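Local coordinates for DltD domain-containing protein (Beauveria bassiana, PDB 7D78), which probably acts as an alpha/beta-hydrolase thioesterase that cyclises polyketide chains into medium-ring lactones, at residues Thr57-Pro69 with Phe218-Arg231. Residues are numbered along the deposited sequence; the frame is centred on the assembly and turned at random.
Sequences TPGFNCVKEMLLP and FMGAVIDRGAPNFR
The sulfur of Met66 does double duty between two loops: SD lies 4.8 Å from the centroid of the Phe230 ring, 38° off the ring normal, an oblique Met-aromatic contact, and also takes a weak hydrogen bond from Val63 N within its own turn. A bend at the last torsion turns the Met66 methyl toward Val222 and Phe218, though its modelled closeness to the Phe218 ring is doubtful. That ring also meets Leu67, with CD1 of Leu67 3.6 Å from CZ of Phe218. Val63 points both methyls at the 227-230 turn: CG1 reaches the edge of the Phe230 ring near its plane, while CG2 packs 3.7 Å from CB of Ala227. Deeper in, the Met219 methyl CE sits 3.3 Å from Phe60 O. Polar ties are few. Asn61 ND2 gives Arg231 O a weak, bent bond (3.1 Å, 123°) and also bonds Lys233 O, while Asn61 OD1 is held by Asn99; a water donating to Asn61 O and accepting from Arg231 N bridges the two backbones. Glu65 sets CG 3.5 Å from Gly226 O, and a bend at chi2 (82°) turns its carboxylate past CB of Ala227; OE2 forms a salt bridge with Lys64 NZ (2.7 Å), met on the syn side. With an alanine here, Lys64 would probably keep only Asp86 and Asp92, and a gap would be likely beside Gly226 O. Segment 57-69 follows strand 51-57 of the alpha/beta-hydrolase sheet, and Phe60 lies near the presumed Ser-His-Asp triad. The end of helix 210-220 and the loop after it are thus joined to segment 57-69 mainly by sulfur, methyl and aromatic contacts, one weak direct hydrogen bond and a water bridge adding the polar ties.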
loop_
_atom_site.group_PDB
_atom_site.type_symbol
_atom_site.label_atom_id
_atom_site.label_comp_id
_atom_site.label_asym_id
_atom_site.label_seq_id
_atom_site.Cartn_x
_atom_site.Cartn_y
_atom_site.Cartn_z
ATOM N N THR A 57 -16.294 -0.711 -11.007
ATOM C CA THR A 57 -14.862 -0.550 -11.262
ATOM C C THR A 57 -14.398 -1.592 -12.273
ATOM O O THR A 57 -14.567 -2.795 -12.025
ATOM C CB THR A 57 -14.061 -0.689 -9.966
ATOM O OG1 THR A 57 -14.397 0.378 -9.060
ATOM C CG2 THR A 57 -12.561 -0.610 -10.261
ATOM N N PRO A 58 -13.790 -1.193 -13.390
ATOM C CA PRO A 58 -13.309 -2.171 -14.375
ATOM C C PRO A 58 -12.097 -2.954 -13.885
ATOM O O PRO A 58 -11.488 -2.664 -12.855
ATOM C CB PRO A 58 -12.932 -1.310 -15.590
ATOM C CG PRO A 58 -13.544 0.039 -15.343
ATOM C CD PRO A 58 -13.574 0.191 -13.838
ATOM N N GLY A 59 -11.728 -3.948 -14.689
ATOM C CA GLY A 59 -10.578 -4.785 -14.416
ATOM C C GLY A 59 -9.250 -4.118 -14.741
ATOM O O GLY A 59 -9.155 -2.924 -15.029
ATOM N N PHE A 60 -8.202 -4.939 -14.699
ATOM C CA PHE A 60 -6.809 -4.504 -14.731
ATOM C C PHE A 60 -6.475 -3.777 -16.027
ATOM O O PHE A 60 -6.458 -4.387 -17.099
ATOM C CB PHE A 60 -5.908 -5.726 -14.531
ATOM C CG PHE A 60 -4.444 -5.406 -14.357
ATOM C CD1 PHE A 60 -3.956 -4.929 -13.141
ATOM C CD2 PHE A 60 -3.549 -5.650 -15.379
ATOM C CE1 PHE A 60 -2.601 -4.676 -12.965
ATOM C CE2 PHE A 60 -2.190 -5.400 -15.213
ATOM C CZ PHE A 60 -1.719 -4.912 -14.006
ATOM N N ASN A 61 -6.226 -2.472 -15.946
ATOM C CA ASN A 61 -5.908 -1.619 -17.096
ATOM C C ASN A 61 -7.060 -1.507 -18.086
ATOM O O ASN A 61 -6.854 -1.026 -19.207
ATOM C CB ASN A 61 -4.649 -2.096 -17.847
ATOM C CG ASN A 61 -3.902 -0.945 -18.514
ATOM O OD1 ASN A 61 -3.848 0.163 -17.970
ATOM N ND2 ASN A 61 -3.332 -1.195 -19.694
ATOM N N CYS A 62 -8.266 -1.931 -17.715
ATOM C CA CYS A 62 -9.407 -1.864 -18.618
ATOM C C CYS A 62 -10.075 -0.499 -18.555
ATOM O O CYS A 62 -10.009 0.200 -17.537
ATOM C CB CYS A 62 -10.428 -2.953 -18.285
ATOM S SG CYS A 62 -9.710 -4.598 -18.470
ATOM N N VAL A 63 -10.729 -0.130 -19.660
ATOM C CA VAL A 63 -11.462 1.122 -19.737
ATOM C C VAL A 63 -12.950 0.827 -19.587
ATOM O O VAL A 63 -13.421 -0.298 -19.795
ATOM C CB VAL A 63 -11.165 1.916 -21.040
ATOM C CG1 VAL A 63 -9.699 2.373 -21.060
ATOM C CG2 VAL A 63 -11.499 1.107 -22.297
ATOM N N LYS A 64 -13.700 1.865 -19.208
ATOM C CA LYS A 64 -15.108 1.709 -18.859
ATOM C C LYS A 64 -15.947 1.209 -20.031
ATOM O O LYS A 64 -17.016 0.631 -19.806
ATOM C CB LYS A 64 -15.655 3.049 -18.344
ATOM C CG LYS A 64 -15.476 4.216 -19.349
ATOM C CD LYS A 64 -15.595 5.573 -18.663
ATOM C CE LYS A 64 -15.532 6.723 -19.680
ATOM N NZ LYS A 64 -14.305 6.606 -20.526
ATOM N N GLU A 65 -15.481 1.404 -21.270
ATOM C CA GLU A 65 -16.236 1.011 -22.460
ATOM C C GLU A 65 -16.188 -0.486 -22.736
ATOM O O GLU A 65 -16.969 -0.974 -23.560
ATOM C CB GLU A 65 -15.714 1.763 -23.698
ATOM C CG GLU A 65 -15.992 3.251 -23.683
ATOM C CD GLU A 65 -14.975 4.037 -22.868
ATOM O OE1 GLU A 65 -13.976 3.433 -22.408
ATOM O OE2 GLU A 65 -15.182 5.260 -22.688
ATOM N N MET A 66 -15.295 -1.227 -22.086
ATOM C CA MET A 66 -15.175 -2.660 -22.324
ATOM C C MET A 66 -16.214 -3.390 -21.487
ATOM O O MET A 66 -16.136 -3.373 -20.255
ATOM C CB MET A 66 -13.769 -3.141 -21.984
ATOM C CG MET A 66 -12.684 -2.473 -22.810
ATOM S SD MET A 66 -11.030 -2.700 -22.111
ATOM C CE MET A 66 -10.909 -4.445 -22.046
ATOM N N LEU A 67 -17.202 -4.010 -22.157
ATOM C CA LEU A 67 -18.173 -4.946 -21.572
ATOM C C LEU A 67 -19.178 -4.299 -20.627
ATOM O O LEU A 67 -20.380 -4.584 -20.706
ATOM C CB LEU A 67 -17.460 -6.097 -20.846
ATOM C CG LEU A 67 -16.370 -6.828 -21.656
ATOM C CD1 LEU A 67 -15.198 -7.267 -20.781
ATOM C CD2 LEU A 67 -16.927 -8.017 -22.455
ATOM N N LEU A 68 -18.710 -3.422 -19.741
ATOM C CA LEU A 68 -19.579 -2.896 -18.691
ATOM C C LEU A 68 -20.770 -2.069 -19.178
ATOM O O LEU A 68 -21.794 -2.076 -18.472
ATOM C CB LEU A 68 -18.734 -2.080 -17.699
ATOM C CG LEU A 68 -17.541 -2.855 -17.125
ATOM C CD1 LEU A 68 -16.911 -2.108 -15.945
ATOM C CD2 LEU A 68 -17.946 -4.266 -16.709
ATOM N N PRO A 69 -20.723 -1.332 -20.298
ATOM C CA PRO A 69 -21.923 -0.569 -20.679
ATOM C C PRO A 69 -23.164 -1.431 -20.812
ATOM O O PRO A 69 -24.254 -0.996 -20.419
ATOM C CB PRO A 69 -21.516 0.069 -22.010
ATOM C CG PRO A 69 -20.040 0.270 -21.858
ATOM C CD PRO A 69 -19.570 -0.963 -21.144
ATOM N N PHE A 218 -7.399 -10.643 -25.755
ATOM C CA PHE A 218 -8.429 -9.703 -25.335
ATOM C C PHE A 218 -7.904 -8.270 -25.328
ATOM O O PHE A 218 -8.574 -7.348 -25.806
ATOM C CB PHE A 218 -8.925 -10.112 -23.954
ATOM C CG PHE A 218 -9.971 -9.218 -23.386
ATOM C CD1 PHE A 218 -11.265 -9.238 -23.882
ATOM C CD2 PHE A 218 -9.675 -8.392 -22.320
ATOM C CE1 PHE A 218 -12.243 -8.431 -23.345
ATOM C CE2 PHE A 218 -10.647 -7.599 -21.765
ATOM C CZ PHE A 218 -11.938 -7.607 -22.286
ATOM N N MET A 219 -6.701 -8.065 -24.783
ATOM C CA MET A 219 -6.138 -6.717 -24.724
ATOM C C MET A 219 -5.755 -6.213 -26.109
ATOM O O MET A 219 -5.878 -5.016 -26.397
ATOM C CB MET A 219 -4.919 -6.696 -23.804
ATOM C CG MET A 219 -5.243 -6.880 -22.330
ATOM S SD MET A 219 -6.384 -5.616 -21.738
ATOM C CE MET A 219 -6.300 -5.933 -19.970
ATOM N N GLY A 220 -5.262 -7.109 -26.971
ATOM C CA GLY A 220 -4.862 -6.745 -28.319
ATOM C C GLY A 220 -5.995 -6.675 -29.309
ATOM O O GLY A 220 -5.817 -6.133 -30.404
ATOM N N ALA A 221 -7.160 -7.204 -28.942
ATOM C CA ALA A 221 -8.345 -7.159 -29.784
ATOM C C ALA A 221 -9.320 -6.071 -29.367
ATOM O O ALA A 221 -10.452 -6.059 -29.856
ATOM C CB ALA A 221 -9.056 -8.512 -29.797
ATOM N N VAL A 222 -8.913 -5.154 -28.482
ATOM C CA VAL A 222 -9.618 -3.883 -28.332
ATOM C C VAL A 222 -9.112 -3.003 -29.472
ATOM O O VAL A 222 -8.957 -1.784 -29.333
ATOM C CB VAL A 222 -9.414 -3.245 -26.943
ATOM C CG1 VAL A 222 -10.465 -2.160 -26.685
ATOM C CG2 VAL A 222 -9.502 -4.306 -25.859
ATOM N N ILE A 223 -8.812 -3.652 -30.600
ATOM C CA ILE A 223 -8.598 -3.044 -31.903
ATOM C C ILE A 223 -9.981 -2.815 -32.518
ATOM O O ILE A 223 -10.376 -3.477 -33.486
ATOM C CB ILE A 223 -7.677 -3.936 -32.770
ATOM C CG1 ILE A 223 -7.477 -3.368 -34.176
ATOM C CG2 ILE A 223 -8.146 -5.393 -32.805
ATOM C CD1 ILE A 223 -6.640 -2.117 -34.219
ATOM N N ASP A 224 -10.744 -1.900 -31.919
ATOM C CA ASP A 224 -12.104 -1.543 -32.311
ATOM C C ASP A 224 -12.508 -0.302 -31.533
ATOM O O ASP A 224 -11.990 -0.051 -30.440
ATOM C CB ASP A 224 -13.106 -2.674 -32.037
ATOM C CG ASP A 224 -12.888 -3.320 -30.684
ATOM O OD1 ASP A 224 -13.708 -3.091 -29.769
ATOM O OD2 ASP A 224 -11.890 -4.050 -30.542
ATOM N N ARG A 225 -13.453 0.451 -32.088
ATOM C CA ARG A 225 -13.804 1.740 -31.513
ATOM C C ARG A 225 -14.526 1.553 -30.172
ATOM O O ARG A 225 -14.758 0.436 -29.695
ATOM C CB ARG A 225 -14.639 2.553 -32.506
ATOM C CG ARG A 225 -14.168 4.006 -32.698
ATOM C CD ARG A 225 -14.580 4.891 -31.521
ATOM N NE ARG A 225 -14.191 6.293 -31.652
ATOM C CZ ARG A 225 -13.051 6.801 -31.189
ATOM N NH1 ARG A 225 -12.177 6.012 -30.574
ATOM N NH2 ARG A 225 -12.783 8.093 -31.346
ATOM N N GLY A 226 -14.864 2.684 -29.559
ATOM C CA GLY A 226 -15.401 2.761 -28.221
ATOM C C GLY A 226 -14.605 3.738 -27.377
ATOM O O GLY A 226 -15.171 4.640 -26.747
ATOM N N ALA A 227 -13.280 3.595 -27.384
ATOM C CA ALA A 227 -12.427 4.217 -26.372
ATOM C C ALA A 227 -11.119 4.718 -26.973
ATOM O O ALA A 227 -10.144 3.954 -27.069
ATOM C CB ALA A 227 -12.154 3.228 -25.242
ATOM N N PRO A 228 -11.040 6.003 -27.340
ATOM C CA PRO A 228 -9.785 6.533 -27.901
ATOM C C PRO A 228 -8.616 6.479 -26.939
ATOM O O PRO A 228 -7.463 6.520 -27.387
ATOM C CB PRO A 228 -10.128 7.990 -28.252
ATOM C CG PRO A 228 -11.609 8.124 -28.100
ATOM C CD PRO A 228 -12.066 7.046 -27.175
ATOM N N ASN A 229 -8.866 6.398 -25.633
ATOM C CA ASN A 229 -7.799 6.506 -24.650
ATOM C C ASN A 229 -7.452 5.163 -24.010
ATOM O O ASN A 229 -6.665 5.126 -23.059
ATOM C CB ASN A 229 -8.171 7.548 -23.590
ATOM C CG ASN A 229 -8.041 8.985 -24.106
ATOM O OD1 ASN A 229 -7.026 9.355 -24.709
ATOM N ND2 ASN A 229 -9.069 9.799 -23.864
ATOM N N PHE A 230 -7.996 4.059 -24.523
ATOM C CA PHE A 230 -7.478 2.748 -24.151
ATOM C C PHE A 230 -6.038 2.600 -24.637
ATOM O O PHE A 230 -5.726 2.902 -25.791
ATOM C CB PHE A 230 -8.337 1.626 -24.733
ATOM C CG PHE A 230 -7.715 0.259 -24.568
ATOM C CD1 PHE A 230 -7.661 -0.342 -23.315
ATOM C CD2 PHE A 230 -7.157 -0.405 -25.652
ATOM C CE1 PHE A 230 -7.063 -1.583 -23.144
ATOM C CE2 PHE A 230 -6.562 -1.648 -25.495
ATOM C CZ PHE A 230 -6.518 -2.241 -24.236
ATOM N N ARG A 231 -5.154 2.139 -23.754
ATOM C CA ARG A 231 -3.737 1.992 -24.072
ATOM C C ARG A 231 -3.298 0.617 -23.590
ATOM O O ARG A 231 -3.432 0.306 -22.403
ATOM C CB ARG A 231 -2.906 3.109 -23.419
ATOM C CG ARG A 231 -3.372 4.526 -23.805
ATOM C CD ARG A 231 -2.522 5.630 -23.170
ATOM N NE ARG A 231 -2.708 5.697 -21.717
ATOM C CZ ARG A 231 -3.617 6.449 -21.099
ATOM N NH1 ARG A 231 -4.447 7.221 -21.799
ATOM N NH2 ARG A 231 -3.707 6.419 -19.769
HETATM O O HOH W 1 -5.608 1.014 -20.856
#